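Local atomic coordinates of adenosine kinase (Sinorhizobium meliloti, PDB entry 3UBO), a protein that probably transfers a phosphate from ATP to the 5'-hydroxyl of adenosine, as a pfkB-family kinase, and binds adenosine and ADP. Residues E184-L189 with I213-R218; G64-G69 with L281-F286. One frame throughout, in Å; residues are numbered along the deposited sequence.

Interaction 1: residues E184-L189 with I213-R218. With ADP (adenosine-5'-diphosphate), chain D.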
ATOM      1  N   GLU A 184      -2.981 -32.936   9.257  1.00 67.80           N
ATOM      2  CA  GLU A 184      -4.309 -32.411   9.577  1.00 68.08           C
ATOM      3  C   GLU A 184      -4.754 -31.362   8.546  1.00 68.63           C
ATOM      4  O   GLU A 184      -3.918 -30.635   7.967  1.00 65.88           O
ATOM      5  CB  GLU A 184      -4.319 -31.785  10.980  1.00 65.16           C
ATOM      6  CG  GLU A 184      -4.788 -32.760  12.073  1.00 66.75           C
ATOM      7  CD  GLU A 184      -4.533 -32.240  13.450  1.00 66.99           C
ATOM      8  OE1 GLU A 184      -5.493 -32.202  14.257  1.00 67.30           O
ATOM      9  OE2 GLU A 184      -3.373 -31.839  13.712  1.00 66.74           O
ATOM     10  N   THR A 185      -6.066 -31.288   8.325  1.00 67.79           N
ATOM     11  CA  THR A 185      -6.590 -30.374   7.332  1.00 67.84           C
ATOM     12  C   THR A 185      -7.434 -29.284   7.977  1.00 66.31           C
ATOM     13  O   THR A 185      -8.229 -29.555   8.885  1.00 66.25           O
ATOM     14  CB  THR A 185      -7.427 -31.104   6.233  1.00 68.23           C
ATOM     15  OG1 THR A 185      -8.671 -31.582   6.781  1.00 68.94           O
ATOM     16  CG2 THR A 185      -6.643 -32.240   5.610  1.00 67.46           C
ATOM     17  N   ALA A 186      -7.303 -28.062   7.484  1.00 62.25           N
ATOM     18  CA  ALA A 186      -8.125 -27.037   8.080  1.00 66.17           C
ATOM     19  C   ALA A 186      -8.857 -26.139   7.094  1.00 63.99           C
ATOM     20  O   ALA A 186      -8.423 -25.974   5.952  1.00 60.07           O
ATOM     21  CB  ALA A 186      -7.297 -26.215   9.093  1.00 62.37           C
HETATM   22  N   MSE A 187      -9.951 -25.538   7.568  1.00 64.00           N
HETATM   23  CA  MSE A 187     -10.604 -24.489   6.794  1.00 66.10           C
HETATM   24  C   MSE A 187     -11.198 -23.285   7.535  1.00 65.14           C
HETATM   25  O   MSE A 187     -11.694 -23.405   8.638  1.00 66.76           O
HETATM   26  CB  MSE A 187     -11.714 -25.086   5.953  1.00 67.10           C
HETATM   27  CG  MSE A 187     -13.079 -25.068   6.668  1.00 69.85           C
HETATM   28 SE   MSE A 187     -14.427 -26.098   5.604  1.00 96.70          SE
HETATM   29  CE  MSE A 187     -14.528 -24.988   3.938  1.00 65.23           C
ATOM     30  N   THR A 188     -11.215 -22.128   6.872  1.00 64.61           N
ATOM     31  CA  THR A 188     -12.084 -21.011   7.299  1.00 64.04           C
ATOM     32  C   THR A 188     -13.418 -21.003   6.544  1.00 63.14           C
ATOM     33  O   THR A 188     -13.446 -21.267   5.361  1.00 62.87           O
ATOM     34  CB  THR A 188     -11.437 -19.685   6.993  1.00 61.63           C
ATOM     35  OG1 THR A 188     -12.477 -18.777   6.682  1.00 62.16           O
ATOM     36  CG2 THR A 188     -10.576 -19.783   5.767  1.00 61.65           C
ATOM     37  N   LEU A 189     -14.519 -20.680   7.190  1.00 61.92           N
ATOM     38  CA  LEU A 189     -15.770 -20.538   6.440  1.00 63.03           C
ATOM     39  C   LEU A 189     -15.847 -19.281   5.547  1.00 64.50           C
ATOM     40  O   LEU A 189     -16.850 -19.025   4.868  1.00 63.31           O
ATOM     41  CB  LEU A 189     -16.930 -20.495   7.415  1.00 66.97           C
ATOM     42  CG  LEU A 189     -17.469 -21.865   7.768  1.00 67.87           C
ATOM     43  CD1 LEU A 189     -16.362 -22.832   7.556  1.00 67.06           C
ATOM     44  CD2 LEU A 189     -17.968 -21.871   9.181  1.00 65.39           C
ATOM     45  N   ILE A 213     -10.132 -29.397  11.149  1.00 70.87           N
ATOM     46  CA  ILE A 213     -10.328 -28.129  11.903  1.00 70.20           C
ATOM     47  C   ILE A 213     -11.159 -27.030  11.173  1.00 68.75           C
ATOM     48  O   ILE A 213     -10.967 -26.771   9.957  1.00 68.80           O
ATOM     49  CB  ILE A 213      -8.952 -27.525  12.285  1.00 68.62           C
ATOM     50  CG1 ILE A 213      -8.064 -28.583  12.959  1.00 68.03           C
ATOM     51  CG2 ILE A 213      -9.130 -26.315  13.175  1.00 68.75           C
ATOM     52  CD1 ILE A 213      -6.571 -28.360  12.790  1.00 64.94           C
ATOM     53  N   VAL A 214     -12.078 -26.397  11.904  1.00 66.71           N
ATOM     54  CA  VAL A 214     -12.932 -25.355  11.324  1.00 66.41           C
ATOM     55  C   VAL A 214     -12.798 -23.959  11.970  1.00 69.06           C
ATOM     56  O   VAL A 214     -13.222 -23.773  13.134  1.00 70.46           O
ATOM     57  CB  VAL A 214     -14.395 -25.802  11.371  1.00 66.89           C
ATOM     58  CG1 VAL A 214     -15.345 -24.635  11.178  1.00 65.46           C
ATOM     59  CG2 VAL A 214     -14.607 -26.845  10.329  1.00 69.61           C
ATOM     60  N   PHE A 215     -12.220 -22.972  11.261  1.00 67.57           N
ATOM     61  CA  PHE A 215     -12.263 -21.551  11.743  1.00 66.81           C
ATOM     62  C   PHE A 215     -13.448 -20.820  11.115  1.00 66.45           C
ATOM     63  O   PHE A 215     -13.746 -21.027   9.913  1.00 68.99           O
ATOM     64  CB  PHE A 215     -10.991 -20.766  11.414  1.00 64.77           C
ATOM     65  CG  PHE A 215      -9.731 -21.365  11.971  1.00 66.64           C
ATOM     66  CD1 PHE A 215      -9.094 -20.767  13.046  1.00 60.60           C
ATOM     67  CD2 PHE A 215      -9.161 -22.527  11.392  1.00 65.01           C
ATOM     68  CE1 PHE A 215      -7.925 -21.286  13.553  1.00 60.48           C
ATOM     69  CE2 PHE A 215      -7.991 -23.074  11.911  1.00 63.44           C
ATOM     70  CZ  PHE A 215      -7.381 -22.437  13.022  1.00 63.50           C
ATOM     71  N   ALA A 216     -14.117 -19.999  11.917  1.00 64.15           N
ATOM     72  CA  ALA A 216     -15.283 -19.233  11.509  1.00 66.39           C
ATOM     73  C   ALA A 216     -15.529 -17.983  12.425  1.00 72.33           C
ATOM     74  O   ALA A 216     -14.995 -17.888  13.566  1.00 70.02           O
ATOM     75  CB  ALA A 216     -16.489 -20.123  11.510  1.00 66.39           C
ATOM     76  N   ASN A 217     -16.322 -17.013  11.961  1.00 71.99           N
ATOM     77  CA  ASN A 217     -16.713 -15.953  12.888  1.00 71.95           C
ATOM     78  C   ASN A 217     -18.134 -16.303  13.333  1.00 72.72           C
ATOM     79  O   ASN A 217     -18.701 -17.279  12.848  1.00 74.31           O
ATOM     80  CB  ASN A 217     -16.536 -14.532  12.298  1.00 71.36           C
ATOM     81  CG  ASN A 217     -17.364 -14.303  11.028  1.00 72.97           C
ATOM     82  OD1 ASN A 217     -18.498 -14.769  10.919  1.00 72.52           O
ATOM     83  ND2 ASN A 217     -16.803 -13.558  10.076  1.00 72.41           N
ATOM     84  N   ARG A 218     -18.700 -15.542  14.251  1.00 73.15           N
ATOM     85  CA  ARG A 218     -19.986 -15.884  14.793  1.00 72.65           C
ATOM     86  C   ARG A 218     -21.086 -15.941  13.742  1.00 74.99           C
ATOM     87  O   ARG A 218     -21.782 -16.931  13.653  1.00 77.15           O
ATOM     88  CB  ARG A 218     -20.306 -14.925  15.893  1.00 73.49           C
ATOM     89  CG  ARG A 218     -21.678 -15.017  16.408  1.00 77.32           C
ATOM     90  CD  ARG A 218     -21.900 -13.827  17.345  1.00 77.39           C
ATOM     91  NE  ARG A 218     -22.999 -14.065  18.257  1.00 78.90           N
ATOM     92  CZ  ARG A 218     -22.835 -14.308  19.556  1.00 85.35           C
ATOM     93  NH1 ARG A 218     -21.596 -14.336  20.087  1.00 83.45           N
ATOM     94  NH2 ARG A 218     -23.909 -14.510  20.333  1.00 86.62           N
TER
HETATM   95  PB  ADP D 354     -13.982 -11.541  10.990  1.00 75.75           P
HETATM   96  O1B ADP D 354     -15.318 -11.148  10.086  1.00 74.55           O
HETATM   97  O2B ADP D 354     -13.357 -13.083  10.783  1.00 71.97           O
HETATM   98  O3B ADP D 354     -12.884 -10.565  10.760  1.00 70.07           O
HETATM   99  PA  ADP D 354     -14.356 -11.141  14.036  1.00 77.43           P
HETATM  100  O1A ADP D 354     -15.526 -10.047  14.422  1.00 70.75           O
HETATM  101  O2A ADP D 354     -14.560 -12.369  14.804  1.00 74.24           O
HETATM  102  O3A ADP D 354     -14.819 -11.332  12.423  1.00 78.44           O
HETATM  103  O5' ADP D 354     -12.773 -10.652  14.313  1.00 70.89           O
HETATM  104  C5' ADP D 354     -11.702 -11.558  14.079  1.00 68.75           C
HETATM  105  C4' ADP D 354     -10.562 -11.425  15.141  1.00 70.41           C
HETATM  106  O4' ADP D 354      -9.729 -10.170  15.134  1.00 70.35           O
HETATM  107  C3' ADP D 354     -10.982 -11.494  16.705  1.00 71.08           C
HETATM  108  O3' ADP D 354     -11.412 -12.718  17.271  1.00 70.90           O
HETATM  109  C2' ADP D 354      -9.986 -10.600  17.434  1.00 70.77           C
HETATM  110  O2' ADP D 354      -8.787 -11.143  18.005  1.00 70.59           O
HETATM  111  C1' ADP D 354      -9.852  -9.512  16.406  1.00 69.14           C
HETATM  112  N9  ADP D 354     -10.920  -8.468  16.476  1.00 71.70           N
HETATM  113  C8  ADP D 354     -12.031  -8.315  15.676  1.00 70.31           C
HETATM  114  N7  ADP D 354     -12.792  -7.150  16.111  1.00 69.22           N
HETATM  115  C5  ADP D 354     -12.117  -6.595  17.237  1.00 69.89           C
HETATM  116  C6  ADP D 354     -12.393  -5.413  18.077  1.00 71.02           C
HETATM  117  N6  ADP D 354     -13.552  -4.550  17.775  1.00 68.88           N
HETATM  118  N1  ADP D 354     -11.538  -5.095  19.085  1.00 68.47           N
HETATM  119  C2  ADP D 354     -10.391  -5.869  19.334  1.00 67.57           C
HETATM  120  N3  ADP D 354     -10.113  -7.039  18.536  1.00 68.71           N
HETATM  121  C4  ADP D 354     -10.968  -7.370  17.488  1.00 71.29           C
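Ile213 N donates to Thr185 O at 3.0 Å, the first rung between two neighbouring parallel strands whose directions differ by 12°. Ile213 O then takes Met187 N at 2.9 Å. The CB of Ile213 lies 3.8 Å from Ala186 CB, and its side chain carries on to Tyr290 and Leu243. Farther out, Glu184 stretches past the isoleucine to reach Tyr290 OH with OE1. Val214 turns to the other face of the sheet, beside Met187, a selenomethionine, whose CG is 4.3 Å from Val214 CG2. Both pack against helix 199-207, the selenium end leading off to Phe202 and Leu205, while Val214 CG1 meets Leu189 CD1 obliquely. Phe215 returns to the face of Ile213 and Ala186. Its N donates to Met187 O and its carbonyl O accepts Leu189 N, completing the ladder. With CG opposite the carbonyl carbon (chi1 -58°), its ring sets an edge toward Met187 O, which lies in the ring plane, CD2 being 3.8 Å from that oxygen. Ala186 CB also borders this edge. Ala216 places its methyl against Leu189 CD2 where the first strand has already ended. At Asn217, OD1 caps a backbone N of the following helix, Glu220 OE1 accepts Asn217 N, and ND2 makes a weak, bent bond of 2.8 Å to ADP O1B (125°). Two strands joined through helices, the second delivering a ligand residue from its C-terminal end, form a beta-alpha-beta crossover of the ribokinase-like fold.

Interaction 2: residues G64-G69 with L281-F286. With ADN (adenosine), chain C.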
ATOM      1  N   GLY A  64      -4.022 -16.498   1.768  1.00 50.52           N
ATOM      2  CA  GLY A  64      -2.659 -16.057   1.528  1.00 49.36           C
ATOM      3  C   GLY A  64      -2.151 -15.232   2.691  1.00 54.24           C
ATOM      4  O   GLY A  64      -0.929 -15.135   2.911  1.00 53.87           O
ATOM      5  N   ASN A  65      -3.105 -14.640   3.433  1.00 53.25           N
ATOM      6  CA  ASN A  65      -2.810 -13.750   4.510  1.00 53.09           C
ATOM      7  C   ASN A  65      -2.408 -14.638   5.683  1.00 54.19           C
ATOM      8  O   ASN A  65      -1.381 -14.416   6.346  1.00 52.49           O
ATOM      9  CB  ASN A  65      -4.048 -12.881   4.847  1.00 53.71           C
ATOM     10  CG  ASN A  65      -4.303 -11.748   3.832  1.00 52.34           C
ATOM     11  OD1 ASN A  65      -3.382 -11.300   3.085  1.00 48.96           O
ATOM     12  ND2 ASN A  65      -5.564 -11.266   3.826  1.00 49.09           N
ATOM     13  N   THR A  66      -3.219 -15.668   5.907  1.00 54.75           N
ATOM     14  CA  THR A  66      -3.029 -16.559   7.023  1.00 52.91           C
ATOM     15  C   THR A  66      -1.628 -17.187   6.890  1.00 53.05           C
ATOM     16  O   THR A  66      -0.986 -17.439   7.869  1.00 53.57           O
ATOM     17  CB  THR A  66      -4.103 -17.623   7.040  1.00 53.82           C
ATOM     18  OG1 THR A  66      -5.400 -17.040   7.290  1.00 53.65           O
ATOM     19  CG2 THR A  66      -3.789 -18.578   8.075  1.00 54.01           C
ATOM     20  N   ALA A  67      -1.115 -17.394   5.680  1.00 52.16           N
ATOM     21  CA  ALA A  67       0.276 -17.917   5.513  1.00 51.61           C
ATOM     22  C   ALA A  67       1.416 -16.910   5.681  1.00 52.23           C
ATOM     23  O   ALA A  67       2.480 -17.267   6.227  1.00 50.90           O
ATOM     24  CB  ALA A  67       0.463 -18.696   4.153  1.00 48.21           C
ATOM     25  N   ALA A  68       1.234 -15.672   5.166  1.00 52.89           N
ATOM     26  CA  ALA A  68       2.117 -14.546   5.560  1.00 54.93           C
ATOM     27  C   ALA A  68       2.056 -14.398   7.097  1.00 52.04           C
ATOM     28  O   ALA A  68       3.074 -14.127   7.688  1.00 52.01           O
ATOM     29  CB  ALA A  68       1.786 -13.202   4.861  1.00 54.14           C
ATOM     30  N   GLY A  69       0.901 -14.673   7.709  1.00 49.41           N
ATOM     31  CA  GLY A  69       0.753 -14.666   9.172  1.00 56.22           C
ATOM     32  C   GLY A  69       1.675 -15.593   9.972  1.00 56.60           C
ATOM     33  O   GLY A  69       2.494 -15.131  10.796  1.00 55.95           O
ATOM     34  N   LEU A 281      -5.723 -13.523  10.373  1.00 58.21           N
ATOM     35  CA  LEU A 281      -4.537 -13.498  11.185  1.00 58.68           C
ATOM     36  C   LEU A 281      -4.803 -14.063  12.550  1.00 57.43           C
ATOM     37  O   LEU A 281      -3.900 -14.352  13.292  1.00 56.97           O
ATOM     38  CB  LEU A 281      -3.973 -12.098  11.243  1.00 56.37           C
ATOM     39  CG  LEU A 281      -2.832 -12.017  10.259  1.00 58.50           C
ATOM     40  CD1 LEU A 281      -3.148 -11.190   9.083  1.00 56.83           C
ATOM     41  CD2 LEU A 281      -1.590 -11.581  10.905  1.00 57.65           C
ATOM     42  N   TYR A 282      -6.067 -14.239  12.866  1.00 56.05           N
ATOM     43  CA  TYR A 282      -6.412 -14.952  14.052  1.00 57.35           C
ATOM     44  C   TYR A 282      -6.034 -16.420  13.901  1.00 61.33           C
ATOM     45  O   TYR A 282      -5.484 -17.043  14.791  1.00 59.78           O
ATOM     46  CB  TYR A 282      -7.885 -14.850  14.300  1.00 55.72           C
ATOM     47  CG  TYR A 282      -8.291 -15.666  15.478  1.00 62.91           C
ATOM     48  CD1 TYR A 282      -8.617 -16.989  15.345  1.00 59.73           C
ATOM     49  CD2 TYR A 282      -8.319 -15.116  16.732  1.00 63.41           C
ATOM     50  CE1 TYR A 282      -8.981 -17.715  16.417  1.00 61.42           C
ATOM     51  CE2 TYR A 282      -8.674 -15.832  17.794  1.00 63.41           C
ATOM     52  CZ  TYR A 282      -9.004 -17.128  17.642  1.00 67.55           C
ATOM     53  OH  TYR A 282      -9.361 -17.836  18.742  1.00 71.73           O
ATOM     54  N   ALA A 283      -6.333 -16.958  12.742  1.00 57.68           N
ATOM     55  CA  ALA A 283      -6.040 -18.315  12.443  1.00 58.76           C
ATOM     56  C   ALA A 283      -4.569 -18.501  12.230  1.00 59.82           C
ATOM     57  O   ALA A 283      -4.057 -19.559  12.446  1.00 59.40           O
ATOM     58  CB  ALA A 283      -6.779 -18.705  11.226  1.00 60.29           C
ATOM     59  N   ALA A 284      -3.888 -17.476  11.774  1.00 57.92           N
ATOM     60  CA  ALA A 284      -2.478 -17.613  11.523  1.00 58.49           C
ATOM     61  C   ALA A 284      -1.765 -17.803  12.825  1.00 61.57           C
ATOM     62  O   ALA A 284      -0.875 -18.610  12.934  1.00 61.30           O
ATOM     63  CB  ALA A 284      -1.953 -16.415  10.841  1.00 56.78           C
ATOM     64  N   GLY A 285      -2.155 -17.036  13.818  1.00 60.56           N
ATOM     65  CA  GLY A 285      -1.513 -17.121  15.099  1.00 59.18           C
ATOM     66  C   GLY A 285      -1.897 -18.414  15.747  1.00 63.08           C
ATOM     67  O   GLY A 285      -1.076 -19.115  16.301  1.00 63.42           O
ATOM     68  N   PHE A 286      -3.165 -18.741  15.669  1.00 60.92           N
ATOM     69  CA  PHE A 286      -3.604 -19.958  16.281  1.00 60.56           C
ATOM     70  C   PHE A 286      -2.833 -21.196  15.785  1.00 60.24           C
ATOM     71  O   PHE A 286      -2.411 -22.029  16.531  1.00 60.62           O
ATOM     72  CB  PHE A 286      -5.078 -20.051  16.039  1.00 58.98           C
ATOM     73  CG  PHE A 286      -5.684 -21.227  16.619  1.00 61.15           C
ATOM     74  CD1 PHE A 286      -5.245 -22.487  16.269  1.00 62.13           C
ATOM     75  CD2 PHE A 286      -6.714 -21.102  17.530  1.00 66.38           C
ATOM     76  CE1 PHE A 286      -5.838 -23.643  16.820  1.00 62.61           C
ATOM     77  CE2 PHE A 286      -7.316 -22.248  18.115  1.00 67.23           C
ATOM     78  CZ  PHE A 286      -6.870 -23.521  17.735  1.00 67.11           C
TER
HETATM   79  O5' ADN C 353     -10.691 -11.445   4.972  1.00 62.56           O
HETATM   80  C5' ADN C 353      -9.528 -10.634   4.556  1.00 59.20           C
HETATM   81  C4' ADN C 353      -9.099 -10.843   3.063  1.00 57.27           C
HETATM   82  O4' ADN C 353     -10.134 -11.402   2.247  1.00 60.11           O
HETATM   83  C3' ADN C 353      -8.405  -9.759   2.085  1.00 55.91           C
HETATM   84  O3' ADN C 353      -7.064  -9.341   2.167  1.00 58.64           O
HETATM   85  C2' ADN C 353      -8.802 -10.284   0.665  1.00 56.50           C
HETATM   86  O2' ADN C 353      -7.723 -10.423  -0.284  1.00 55.59           O
HETATM   87  C1' ADN C 353      -9.527 -11.524   1.009  1.00 59.74           C
HETATM   88  N9  ADN C 353     -10.602 -11.824   0.016  1.00 61.81           N
HETATM   89  C8  ADN C 353     -11.703 -11.052  -0.455  1.00 62.11           C
HETATM   90  N7  ADN C 353     -12.524 -11.849  -1.297  1.00 59.29           N
HETATM   91  C5  ADN C 353     -11.926 -13.122  -1.332  1.00 62.73           C
HETATM   92  C6  ADN C 353     -12.266 -14.322  -2.017  1.00 61.53           C
HETATM   93  N6  ADN C 353     -13.441 -14.419  -2.840  1.00 60.93           N
HETATM   94  N1  ADN C 353     -11.414 -15.470  -1.829  1.00 61.70           N
HETATM   95  C2  ADN C 353     -10.262 -15.390  -0.982  1.00 60.08           C
HETATM   96  N3  ADN C 353      -9.888 -14.216  -0.282  1.00 58.33           N
HETATM   97  C4  ADN C 353     -10.730 -13.100  -0.498  1.00 60.90           C
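In Thr66, CG2 stands opposite the backbone N, and OG1 opposite the carbonyl carbon (chi1 -66°), which sends the methyl and the hydroxyl to different tasks. The methyl comes alongside the neighbouring helix, 3.8 Å from Ala284 CA and 4.3 Å from Ala283 CB. OG1 instead bonds to Asp280 O, one residue ahead of the 281-286 segment, with a weak second bond to Ser62 O in its own helix. Ala284 points its CB toward the first helix and fits between Thr66 and Gly69, one turn apart: Gly69 CA is 3.6 Å away, with no side chain in between. Leu281 comes to the same glycine beside Ala284, its CD2 4.2 Å from Gly69 CA, and continues to Val310 and Pro318. Such small residues let the axes of the two segments come within 7.8 Å at a crossing angle of -40°. In the pfkB kinase fold the second helix begins within the GAGD signature, whose last residue is Asp280, and the packing sets this helix beside the one bearing the adenosine-binding Asn65. The Asn65 amide reaches past the helix pair: ND2 donates to adenosine O3' at 3.0 Å and 156°, and also bonds Asp280 OD2, while OD1 accepts Arg317 NE. These three partners hold both ends of the amide and fix its rotation. On the side of the second helix turned from 64-69, Tyr282 lines the ADP pocket and packs against Asn304 and Ser300.

How the interactions relate
The centres of interactions 1 and 2 are about 12 Å apart, and helix 278-290 joins them. One side of it packs on helix 62-73; another lies on the parallel sheet, where Phe215 CD1 is 3.6 Å from Ala283 CB and the rings of Phe215 and Phe286 meet edge-to-face. Tyr156, on strand 152-158 of the same sheet, touches residues of both contacts. Along the chain, 64-69 comes first, then 184-189, 213-218 and 281-286, placing interaction 1 inside the long loop closed by interaction 2. The layered packing thus connects Asn65 at adenosine with Asn217 and Tyr282 at ADP, with both ligands near the N-terminal end of helix 278-290.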